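DNA ligase (Archaeoglobus fulgidus, PDB 3GDE) is an ATP-dependent ligase that joins 3'-hydroxyl and 5'-phosphate ends of DNA, probably sealing nicks during replication, recombination and repair. Local coordinates at residues 27-32 against 172-177; 178-183 against 188-193; 20-25 against 455-460. All coordinates share one frame; numbering follows the deposited sequence.

How the contacts relate
Contacts 1 and 2 are buried and purely apolar, and both use helix 172-182: its first half packs on helix 22-34 through isoleucine and methionine side chains, its second half on helix 187-197 through Ile179, Ala180 and Val190, where the alanine allows a closer backbone approach. Their centres lie about 9 Å apart, and Ile29 of contact 1 also touches Ala178 of contact 2. Contact 3 lies at the surface, where the start of helix 22-34 meets a loop of the OB-fold domain; it is the most polar in composition, although its hydrogen bonds stay within each side. It adjoins contact 1, because Pro456 and Val457 also bond through their backbones to Gly173 and Ile174.

Contact 1: 27-32 against 172-177; sequences ARIAAF and EGIMRD
Within the helical N-terminal DNA-binding domain, helices 22-34 and 172-182 meet at Ile29, which reaches Ile174 with one branch and Met175 with the other. The contact is a small helix-helix interface made entirely of apolar groups. The CB of Ile29 is directed toward helix 172-182, and its CD1 methyl comes to 3.8 Å from CG2 of Ile174. Its other branch, the CG2 methyl, lies 3.8 Å from SD of Met175. The isoleucine side chain crosses both partners at about a right angle, so each is met by a methyl rather than along its length. CG2 of Ile29 lies anti to the backbone N and the longer arm lies anti to the carbonyl carbon (chi1 -64°), which spreads the two branches toward two successive residues. Met175 leaves its helix obliquely and reaches the isoleucine because its chain bends at chi2 (-55°) and chi3 (-61°), bringing the sulfur across. Backbone spacing is moderate, with CA of Ile29 7.8 Å from CA of Met175, and no hydrogen bond joins the segments. Within segment 172-177, NH1 of Arg176 lies 2.8 Å from OD1 of Asp177, a charge pairing with no N-H aimed at the oxygen. Helix 39-49 closes the apolar cluster: its Ile49 packs on both Ile29 and Met175, its Val46 on Met175, while Val170 adds contacts from the loop preceding helix 172-182.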
loop_
_atom_site.group_PDB
_atom_site.type_symbol
_atom_site.label_atom_id
_atom_site.label_comp_id
_atom_site.label_asym_id
_atom_site.label_seq_id
_atom_site.Cartn_x
_atom_site.Cartn_y
_atom_site.Cartn_z
ATOM N N ALA A 27 9.706 18.780 12.802
ATOM C CA ALA A 27 9.862 20.235 12.907
ATOM C C ALA A 27 10.609 20.841 11.698
ATOM O O ALA A 27 10.202 21.876 11.163
ATOM C CB ALA A 27 10.537 20.609 14.248
ATOM N N ARG A 28 11.678 20.178 11.261
ATOM C CA ARG A 28 12.369 20.542 10.024
ATOM C C ARG A 28 11.454 20.535 8.808
ATOM O O ARG A 28 11.472 21.473 8.012
ATOM C CB ARG A 28 13.564 19.625 9.762
ATOM C CG ARG A 28 14.697 19.782 10.756
ATOM C CD ARG A 28 15.444 21.083 10.525
ATOM N NE ARG A 28 16.467 20.977 9.487
ATOM C CZ ARG A 28 17.762 21.214 9.686
ATOM N NH1 ARG A 28 18.199 21.583 10.888
ATOM N NH2 ARG A 28 18.619 21.100 8.676
ATOM N N ILE A 29 10.653 19.482 8.676
ATOM C CA ILE A 29 9.747 19.327 7.529
ATOM C C ILE A 29 8.614 20.354 7.529
ATOM O O ILE A 29 8.274 20.886 6.477
ATOM C CB ILE A 29 9.184 17.881 7.421
ATOM C CG1 ILE A 29 10.328 16.896 7.142
ATOM C CG2 ILE A 29 8.061 17.791 6.334
ATOM C CD1 ILE A 29 9.929 15.421 7.283
ATOM N N ALA A 30 8.042 20.621 8.709
ATOM C CA ALA A 30 7.029 21.667 8.881
ATOM C C ALA A 30 7.543 23.030 8.452
ATOM O O ALA A 30 6.878 23.730 7.685
ATOM C CB ALA A 30 6.544 21.726 10.346
ATOM N N ALA A 31 8.723 23.395 8.949
ATOM C CA ALA A 31 9.380 24.660 8.586
ATOM C C ALA A 31 9.533 24.826 7.082
ATOM O O ALA A 31 9.211 25.884 6.544
ATOM C CB ALA A 31 10.761 24.793 9.299
ATOM N N PHE A 32 10.020 23.780 6.411
ATOM C CA PHE A 32 10.165 23.771 4.944
ATOM C C PHE A 32 8.839 23.960 4.211
ATOM O O PHE A 32 8.733 24.785 3.301
ATOM C CB PHE A 32 10.812 22.453 4.486
ATOM C CG PHE A 32 11.289 22.470 3.057
ATOM C CD1 PHE A 32 12.490 23.101 2.714
ATOM C CD2 PHE A 32 10.548 21.839 2.053
ATOM C CE1 PHE A 32 12.940 23.104 1.390
ATOM C CE2 PHE A 32 10.986 21.846 0.718
ATOM C CZ PHE A 32 12.176 22.486 0.386
ATOM N N GLU A 172 4.611 8.147 6.939
ATOM C CA GLU A 172 3.285 8.741 6.907
ATOM C C GLU A 172 2.997 9.516 8.186
ATOM O O GLU A 172 2.419 10.601 8.132
ATOM C CB GLU A 172 2.252 7.620 6.752
ATOM C CG GLU A 172 1.176 7.895 5.727
ATOM C CD GLU A 172 1.570 7.467 4.329
ATOM O OE1 GLU A 172 2.590 7.980 3.797
ATOM O OE2 GLU A 172 0.831 6.627 3.750
ATOM N N GLY A 173 3.407 8.951 9.326
ATOM C CA GLY A 173 3.198 9.545 10.646
ATOM C C GLY A 173 3.912 10.882 10.817
ATOM O O GLY A 173 3.330 11.859 11.279
ATOM N N ILE A 174 5.186 10.924 10.440
ATOM C CA ILE A 174 5.933 12.177 10.485
ATOM C C ILE A 174 5.292 13.230 9.568
ATOM O O ILE A 174 5.085 14.375 9.982
ATOM C CB ILE A 174 7.413 11.951 10.171
ATOM C CG1 ILE A 174 8.078 11.255 11.362
ATOM C CG2 ILE A 174 8.108 13.279 9.806
ATOM C CD1 ILE A 174 9.451 10.677 11.061
ATOM N N MET A 175 4.926 12.828 8.354
ATOM C CA MET A 175 4.291 13.749 7.406
ATOM C C MET A 175 2.953 14.339 7.871
ATOM O O MET A 175 2.728 15.539 7.703
ATOM C CB MET A 175 4.151 13.110 6.032
ATOM C CG MET A 175 5.464 13.015 5.283
ATOM S SD MET A 175 6.315 14.601 5.119
ATOM C CE MET A 175 5.076 15.530 4.192
ATOM N N ARG A 176 2.080 13.494 8.436
ATOM C CA ARG A 176 0.814 13.938 9.054
ATOM C C ARG A 176 1.115 15.001 10.114
ATOM O O ARG A 176 0.507 16.065 10.123
ATOM C CB ARG A 176 0.036 12.748 9.672
ATOM C CG ARG A 176 -0.912 13.125 10.842
ATOM C CD ARG A 176 -1.386 11.947 11.712
ATOM N NE ARG A 176 -0.321 10.990 12.023
ATOM C CZ ARG A 176 0.219 10.789 13.228
ATOM N NH1 ARG A 176 -0.201 11.474 14.289
ATOM N NH2 ARG A 176 1.191 9.888 13.374
ATOM N N ASP A 177 2.079 14.699 10.979
ATOM C CA ASP A 177 2.448 15.562 12.092
ATOM C C ASP A 177 3.089 16.873 11.626
ATOM O O ASP A 177 2.877 17.926 12.238
ATOM C CB ASP A 177 3.404 14.826 13.042
ATOM C CG ASP A 177 2.719 13.729 13.856
ATOM O OD1 ASP A 177 1.479 13.630 13.838
ATOM O OD2 ASP A 177 3.432 12.961 14.535
#

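Contact 2: 178-183 against 188-193; sequences AIARAF and ETVERA
Val190 holds CG1 anti to its backbone N and CG2 anti to its carbonyl carbon (chi1 167°), presenting both methyls to Ile179 and Ala180; Ile179 sets CG1 beside its own N (chi1 -72°), which leaves CG2 anti to that N and extends that methyl toward the valine. The contact joins two consecutive helices of the helical N-terminal domain, 172-182 and 187-197, close to the short loop between them. The CG2 methyl of Ile179 faces the fork of the valine, 4.1 Å from CG1 of Val190 and equally far from its CG2, and the two side chains run at a slant to one another. Because Ala180 carries nothing beyond a methyl, the helices approach closely beside it, with CA of Ala180 6.4 Å from CA of Val190. No hydrogen bond crosses the interface; dispersion and the exclusion of water are what it contributes. Ile179 is shared among several elements, touching Leu33 of helix 22-34, Val46 of helix 39-49 and Leu200 of helix 200-216, so the pair belongs to a buried junction of these helices. Phe183, where the chain leaves helical geometry, packs on Ala207 and Lys208 of helix 200-216 and Leu42 of helix 39-49. Val190 also touches Ala185 in the connecting loop. Its CG2 methyl settles against Ala180, 4.0 Å from CB and the same distance from CA of that alanine.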
loop_
_atom_site.group_PDB
_atom_site.type_symbol
_atom_site.label_atom_id
_atom_site.label_comp_id
_atom_site.label_asym_id
_atom_site.label_seq_id
_atom_site.Cartn_x
_atom_site.Cartn_y
_atom_site.Cartn_z
ATOM N N ALA A 178 3.871 16.796 10.549
ATOM C CA ALA A 178 4.573 17.952 9.990
ATOM C C ALA A 178 3.607 18.897 9.286
ATOM O O ALA A 178 3.739 20.121 9.383
ATOM C CB ALA A 178 5.671 17.498 9.045
ATOM N N ILE A 179 2.630 18.328 8.589
ATOM C CA ILE A 179 1.573 19.107 7.953
ATOM C C ILE A 179 0.702 19.792 9.005
ATOM O O ILE A 179 0.312 20.957 8.834
ATOM C CB ILE A 179 0.709 18.243 7.008
ATOM C CG1 ILE A 179 1.508 17.896 5.739
ATOM C CG2 ILE A 179 -0.604 18.965 6.638
ATOM C CD1 ILE A 179 0.979 16.675 4.984
ATOM N N ALA A 180 0.393 19.065 10.080
ATOM C CA ALA A 180 -0.342 19.638 11.210
ATOM C C ALA A 180 0.425 20.799 11.871
ATOM O O ALA A 180 -0.153 21.845 12.156
ATOM C CB ALA A 180 -0.679 18.560 12.231
ATOM N N ARG A 181 1.723 20.596 12.104
ATOM C CA ARG A 181 2.591 21.600 12.712
ATOM C C ARG A 181 2.710 22.867 11.849
ATOM O O ARG A 181 2.581 23.983 12.364
ATOM C CB ARG A 181 3.973 20.998 12.981
ATOM C CG ARG A 181 4.913 21.904 13.780
ATOM C CD ARG A 181 6.219 21.209 14.075
ATOM N NE ARG A 181 7.140 22.046 14.833
ATOM C CZ ARG A 181 7.205 22.083 16.163
ATOM N NH1 ARG A 181 6.389 21.334 16.897
ATOM N NH2 ARG A 181 8.086 22.881 16.763
ATOM N N ALA A 182 2.922 22.677 10.544
ATOM C CA ALA A 182 3.144 23.757 9.589
ATOM C C ALA A 182 1.946 24.681 9.450
ATOM O O ALA A 182 2.100 25.904 9.360
ATOM C CB ALA A 182 3.514 23.188 8.209
ATOM N N PHE A 183 0.757 24.092 9.422
ATOM C CA PHE A 183 -0.444 24.826 9.048
ATOM C C PHE A 183 -1.483 24.929 10.158
ATOM O O PHE A 183 -2.661 25.169 9.883
ATOM C CB PHE A 183 -1.052 24.229 7.770
ATOM C CG PHE A 183 -0.102 24.207 6.604
ATOM C CD1 PHE A 183 0.398 25.401 6.068
ATOM C CD2 PHE A 183 0.302 23.000 6.040
ATOM C CE1 PHE A 183 1.286 25.384 4.987
ATOM C CE2 PHE A 183 1.187 22.980 4.964
ATOM C CZ PHE A 183 1.678 24.174 4.440
ATOM N N GLU A 188 -4.950 14.909 14.241
ATOM C CA GLU A 188 -6.081 13.993 14.072
ATOM C C GLU A 188 -7.013 14.381 12.947
ATOM O O GLU A 188 -7.580 13.517 12.291
ATOM C CB GLU A 188 -6.895 13.865 15.358
ATOM C CG GLU A 188 -6.569 12.626 16.143
ATOM C CD GLU A 188 -5.781 12.921 17.401
ATOM O OE1 GLU A 188 -4.621 13.399 17.289
ATOM O OE2 GLU A 188 -6.331 12.657 18.504
ATOM N N THR A 189 -7.187 15.678 12.731
ATOM C CA THR A 189 -7.995 16.123 11.609
ATOM C C THR A 189 -7.234 16.119 10.279
ATOM O O THR A 189 -7.860 16.031 9.238
ATOM C CB THR A 189 -8.821 17.415 11.920
ATOM O OG1 THR A 189 -8.728 18.378 10.857
ATOM C CG2 THR A 189 -8.381 18.020 13.202
ATOM N N VAL A 190 -5.900 16.170 10.317
ATOM C CA VAL A 190 -5.082 15.951 9.104
ATOM C C VAL A 190 -5.210 14.478 8.707
ATOM O O VAL A 190 -5.493 14.145 7.550
ATOM C CB VAL A 190 -3.571 16.328 9.313
ATOM C CG1 VAL A 190 -2.701 15.797 8.160
ATOM C CG2 VAL A 190 -3.402 17.843 9.456
ATOM N N GLU A 191 -4.996 13.617 9.700
ATOM C CA GLU A 191 -5.231 12.190 9.601
ATOM C C GLU A 191 -6.603 11.867 9.017
ATOM O O GLU A 191 -6.691 11.144 8.031
ATOM C CB GLU A 191 -5.124 11.564 10.987
ATOM C CG GLU A 191 -5.533 10.114 11.030
ATOM C CD GLU A 191 -4.354 9.212 11.072
ATOM O OE1 GLU A 191 -4.036 8.724 12.183
ATOM O OE2 GLU A 191 -3.730 9.007 10.002
ATOM N N ARG A 192 -7.659 12.396 9.637
ATOM C CA ARG A 192 -9.040 12.151 9.187
ATOM C C ARG A 192 -9.283 12.530 7.736
ATOM O O ARG A 192 -9.936 11.793 7.011
ATOM C CB ARG A 192 -10.050 12.864 10.089
ATOM C CG ARG A 192 -10.619 11.995 11.181
ATOM C CD ARG A 192 -11.690 12.732 11.978
ATOM N NE ARG A 192 -11.122 13.388 13.159
ATOM C CZ ARG A 192 -11.102 14.703 13.362
ATOM N NH1 ARG A 192 -11.638 15.532 12.469
ATOM N NH2 ARG A 192 -10.551 15.192 14.472
ATOM N N ALA A 193 -8.757 13.683 7.329
ATOM C CA ALA A 193 -8.855 14.166 5.948
ATOM C C ALA A 193 -8.098 13.269 4.950
ATOM O O ALA A 193 -8.542 13.058 3.812
ATOM C CB ALA A 193 -8.344 15.602 5.860
#

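Contact 3: 20-25 against 455-460; sequences SSTLEL and DPVTGK
A hydroxyl abuts a methyl where Thr22 meets Thr458: OG1 of Thr22 lies 3.8 Å from CG2 of Thr458, and no hydrogen bond spans the segments. This is a meeting of domains, the first turn of helix 22-34 in the DNA-binding domain against the hairpin loop between strands 446-454 and 461-467 of the OB-fold domain, and it belongs to the closed conformation of the ligase. The methyl of Thr22 makes the second touch, its CG2 lying 4.1 Å from CG2 of Val457, and Thr22 crosses both partners at about a right angle. Thr458 turns its oxygen into its own loop: with OG1 between the backbone N and the carbonyl carbon (chi1 64°), the methyl is left to face Thr22. That oxygen closes an ST turn, accepting from N of Lys460 at 3.2 Å (159° at the hydrogen), and gives a weak bond to Asp455 OD2. The other carboxylate oxygen, OD1 of Asp455, forms an Asx turn by accepting from N of Val457 at 3.1 Å, on its anti side and 34° out of the plane. A valine in place of Thr458 would probably leave the Lys460 N-H without its acceptor and Asp455 OD2 without its weak hydroxyl partner. On the opposing side, Ser21 is the N-cap of helix 22-34, its OG accepting from N of Glu24 at 3.3 Å.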
loop_
_atom_site.group_PDB
_atom_site.type_symbol
_atom_site.label_atom_id
_atom_site.label_comp_id
_atom_site.label_asym_id
_atom_site.label_seq_id
_atom_site.Cartn_x
_atom_site.Cartn_y
_atom_site.Cartn_z
ATOM N N SER A 20 17.990 11.692 13.197
ATOM C CA SER A 20 17.334 10.464 13.599
ATOM C C SER A 20 16.106 10.707 14.474
ATOM O O SER A 20 15.221 9.856 14.546
ATOM C CB SER A 20 18.330 9.496 14.262
ATOM O OG SER A 20 18.718 9.950 15.543
ATOM N N SER A 21 16.040 11.867 15.123
ATOM C CA SER A 21 14.899 12.184 15.967
ATOM C C SER A 21 13.640 12.451 15.151
ATOM O O SER A 21 13.644 13.280 14.241
ATOM C CB SER A 21 15.210 13.368 16.892
ATOM O OG SER A 21 14.025 13.855 17.498
ATOM N N THR A 22 12.571 11.740 15.499
ATOM C CA THR A 22 11.252 11.856 14.872
ATOM C C THR A 22 10.626 13.245 15.026
ATOM O O THR A 22 9.991 13.760 14.094
ATOM C CB THR A 22 10.287 10.761 15.442
ATOM O OG1 THR A 22 10.632 9.487 14.874
ATOM C CG2 THR A 22 8.804 11.078 15.145
ATOM N N LEU A 23 10.786 13.826 16.214
ATOM C CA LEU A 23 10.313 15.183 16.509
ATOM C C LEU A 23 11.101 16.235 15.730
ATOM O O LEU A 23 10.527 17.149 15.157
ATOM C CB LEU A 23 10.367 15.455 18.021
ATOM C CG LEU A 23 9.229 14.818 18.846
ATOM C CD1 LEU A 23 9.482 14.971 20.327
ATOM C CD2 LEU A 23 7.875 15.417 18.496
ATOM N N GLU A 24 12.414 16.076 15.686
ATOM C CA GLU A 24 13.274 16.949 14.897
ATOM C C GLU A 24 12.952 16.908 13.408
ATOM O O GLU A 24 12.900 17.960 12.761
ATOM C CB GLU A 24 14.742 16.600 15.120
ATOM C CG GLU A 24 15.325 17.175 16.390
ATOM C CD GLU A 24 16.840 17.037 16.430
ATOM O OE1 GLU A 24 17.395 16.811 17.538
ATOM O OE2 GLU A 24 17.469 17.140 15.345
ATOM N N LEU A 25 12.735 15.704 12.875
ATOM C CA LEU A 25 12.310 15.525 11.484
ATOM C C LEU A 25 10.990 16.230 11.215
ATOM O O LEU A 25 10.864 16.968 10.234
ATOM C CB LEU A 25 12.195 14.040 11.116
ATOM C CG LEU A 25 13.508 13.280 10.906
ATOM C CD1 LEU A 25 13.251 11.778 10.912
ATOM C CD2 LEU A 25 14.205 13.708 9.620
ATOM N N ASP A 455 7.388 0.243 10.049
ATOM C CA ASP A 455 7.129 1.272 11.044
ATOM C C ASP A 455 6.484 2.423 10.281
ATOM O O ASP A 455 7.160 3.116 9.524
ATOM C CB ASP A 455 8.439 1.706 11.710
ATOM C CG ASP A 455 8.254 2.840 12.734
ATOM O OD1 ASP A 455 7.179 3.472 12.793
ATOM O OD2 ASP A 455 9.210 3.106 13.488
ATOM N N PRO A 456 5.162 2.610 10.445
ATOM C CA PRO A 456 4.443 3.590 9.627
ATOM C C PRO A 456 4.741 5.069 9.952
ATOM O O PRO A 456 4.387 5.933 9.161
ATOM C CB PRO A 456 2.973 3.254 9.895
ATOM C CG PRO A 456 2.977 2.700 11.262
ATOM C CD PRO A 456 4.260 1.922 11.383
ATOM N N VAL A 457 5.380 5.362 11.083
ATOM C CA VAL A 457 5.768 6.750 11.349
ATOM C C VAL A 457 7.048 7.180 10.622
ATOM O O VAL A 457 7.107 8.286 10.075
ATOM C CB VAL A 457 5.708 7.192 12.875
ATOM C CG1 VAL A 457 5.101 6.121 13.786
ATOM C CG2 VAL A 457 7.065 7.754 13.391
ATOM N N THR A 458 8.037 6.287 10.576
ATOM C CA THR A 458 9.316 6.576 9.945
ATOM C C THR A 458 9.483 5.951 8.551
ATOM O O THR A 458 10.414 6.297 7.817
ATOM C CB THR A 458 10.491 6.095 10.832
ATOM O OG1 THR A 458 10.439 4.665 10.966
ATOM C CG2 THR A 458 10.432 6.745 12.219
ATOM N N GLY A 459 8.598 5.013 8.209
ATOM C CA GLY A 459 8.732 4.200 6.994
ATOM C C GLY A 459 9.886 3.196 7.015
ATOM O O GLY A 459 10.204 2.578 5.996
ATOM N N LYS A 460 10.533 3.042 8.162
ATOM C CA LYS A 460 11.634 2.083 8.284
ATOM C C LYS A 460 11.115 0.639 8.312
ATOM O O LYS A 460 10.006 0.383 8.775
ATOM C CB LYS A 460 12.489 2.398 9.513
ATOM C CG LYS A 460 13.359 3.645 9.327
ATOM C CD LYS A 460 13.678 4.336 10.642
ATOM C CE LYS A 460 15.073 4.025 11.115
ATOM N NZ LYS A 460 15.521 4.990 12.170
#